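Local coordinates for protein uncharacterized HTH-type transcriptional regulator SAR2349 (Staphylococcus aureus, PDB 4EM2) that probably binds DNA as a MarR-family winged-helix transcription regulator, and binds salicylate at several sites, at residues Arg71-Ala74 and Pro78-Leu81. Residues are numbered along the deposited sequence; the frame is centred on the assembly and turned at random.
Sequences RDIA and PTTL. With SAL (2-hydroxybenzoic acid), chain B.
Thr79 OG1 is gripped by two side chains of the next helix, hydrogen-bonding to Glu83 OE1 and to Arg87 NH2, the same arginine whose NE forms a salt bridge with Asp72 OD2, while the methyl of the threonine, CG2, rests against helix 64-76 at Ile73 CG1, 4.0 Å away. The contact lies inside the winged-helix domain of a MarR-type regulator, where the loop 78-81 joins helix 64-76 to helix 81-88, and the backbone of Thr79 also hydrogen-bonds to Leu122 of the two-stranded wing sheet. The fork of Thr79 divides the work. With OG1 anti to the backbone N (chi1 -169°), Thr79 CG2 sits between N and the carbonyl carbon and is left to face the helix, 4.1 Å from Ile73 CA. The side chains of Ile73 and Thr79 meet at about a right angle in this buried spot, and the packing of methyl on isoleucine is apolar. Asp72 borders it, its OD1 4.5 Å from Thr79 CG2, and its carboxylate would partly offset the charge of Arg87. Beyond Thr79, Thr80 is the N-cap of helix 81-88, its OG1 hydrogen-bonded to Glu83 N. One residue back from Asp72, Arg71 reaches the other way into a salicylate pocket. Its chain is extended until a bend at chi3 (63°), and the edge of the guanidinium then meets the ligand. Arg71 NH2 donates to the phenolic oxygen O2 of salicylate over 3.0 Å, with an N-H...O angle of 152°.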
loop_
_atom_site.group_PDB
_atom_site.type_symbol
_atom_site.label_atom_id
_atom_site.label_comp_id
_atom_site.label_asym_id
_atom_site.label_seq_id
_atom_site.Cartn_x
_atom_site.Cartn_y
_atom_site.Cartn_z
ATOM N N ARG A 71 -0.876 3.830 4.926
ATOM C CA ARG A 71 -0.940 2.511 5.495
ATOM C C ARG A 71 0.382 2.207 6.160
ATOM O O ARG A 71 0.429 1.647 7.269
ATOM C CB ARG A 71 -1.236 1.468 4.383
ATOM C CG ARG A 71 -1.417 -0.015 4.893
ATOM C CD ARG A 71 -1.763 -0.986 3.703
ATOM N NE ARG A 71 -0.653 -1.045 2.731
ATOM C CZ ARG A 71 -0.554 -1.956 1.739
ATOM N NH1 ARG A 71 -1.513 -2.875 1.581
ATOM N NH2 ARG A 71 0.538 -1.988 0.937
ATOM N N ASP A 72 1.469 2.550 5.473
ATOM C CA ASP A 72 2.788 2.270 6.010
ATOM C C ASP A 72 2.961 2.961 7.359
ATOM O O ASP A 72 3.477 2.364 8.303
ATOM C CB ASP A 72 3.893 2.733 5.051
ATOM C CG ASP A 72 5.288 2.583 5.660
ATOM O OD1 ASP A 72 5.703 3.533 6.387
ATOM O OD2 ASP A 72 5.938 1.534 5.434
ATOM N N ILE A 73 2.556 4.217 7.435
ATOM C CA ILE A 73 2.701 4.960 8.686
ATOM C C ILE A 73 1.801 4.273 9.767
ATOM O O ILE A 73 2.218 4.082 10.911
ATOM C CB ILE A 73 2.247 6.425 8.483
ATOM C CG1 ILE A 73 3.245 7.136 7.554
ATOM C CG2 ILE A 73 2.223 7.166 9.774
ATOM C CD1 ILE A 73 2.910 8.539 7.218
ATOM N N ALA A 74 0.591 3.881 9.374
ATOM C CA ALA A 74 -0.363 3.293 10.294
ATOM C C ALA A 74 0.299 2.135 10.955
ATOM O O ALA A 74 0.227 1.996 12.146
ATOM C CB ALA A 74 -1.641 2.802 9.540
ATOM N N PRO A 78 5.245 5.598 15.660
ATOM C CA PRO A 78 5.713 6.836 15.035
ATOM C C PRO A 78 6.829 6.496 14.055
ATOM O O PRO A 78 7.703 5.681 14.380
ATOM C CB PRO A 78 6.202 7.654 16.235
ATOM C CG PRO A 78 5.402 7.091 17.405
ATOM C CD PRO A 78 5.472 5.623 17.122
ATOM N N THR A 79 6.804 7.051 12.845
ATOM C CA THR A 79 7.870 6.742 11.892
ATOM C C THR A 79 8.359 8.022 11.225
ATOM O O THR A 79 7.889 9.131 11.569
ATOM C CB THR A 79 7.442 5.672 10.860
ATOM O OG1 THR A 79 8.595 5.221 10.122
ATOM C CG2 THR A 79 6.390 6.244 9.884
ATOM N N THR A 80 9.343 7.900 10.329
ATOM C CA THR A 80 9.924 9.099 9.691
ATOM C C THR A 80 9.986 8.971 8.159
ATOM O O THR A 80 9.924 7.880 7.649
ATOM C CB THR A 80 11.393 9.282 10.163
ATOM O OG1 THR A 80 12.161 8.177 9.655
ATOM C CG2 THR A 80 11.474 9.271 11.737
ATOM N N LEU A 81 10.110 10.102 7.470
ATOM C CA LEU A 81 10.221 10.093 6.019
ATOM C C LEU A 81 11.328 9.119 5.660
ATOM O O LEU A 81 11.168 8.338 4.737
ATOM C CB LEU A 81 10.524 11.493 5.473
ATOM C CG LEU A 81 11.003 11.645 4.015
ATOM C CD1 LEU A 81 10.001 11.020 3.080
ATOM C CD2 LEU A 81 11.159 13.134 3.657
HETATM C "C1'" SAL B . 1.692 -2.472 -3.682
HETATM O "O1'" SAL B . 2.293 -2.973 -2.724
HETATM O "O2'" SAL B . 2.351 -2.127 -4.823
HETATM C C1 SAL B . 0.270 -2.163 -3.573
HETATM C C2 SAL B . -0.523 -2.673 -2.508
HETATM C C3 SAL B . -1.883 -2.348 -2.406
HETATM C C4 SAL B . -2.456 -1.506 -3.372
HETATM C C5 SAL B . -1.673 -1.006 -4.435
HETATM C C6 SAL B . -0.320 -1.331 -4.539
HETATM O O2 SAL B . 0.011 -3.447 -1.610
#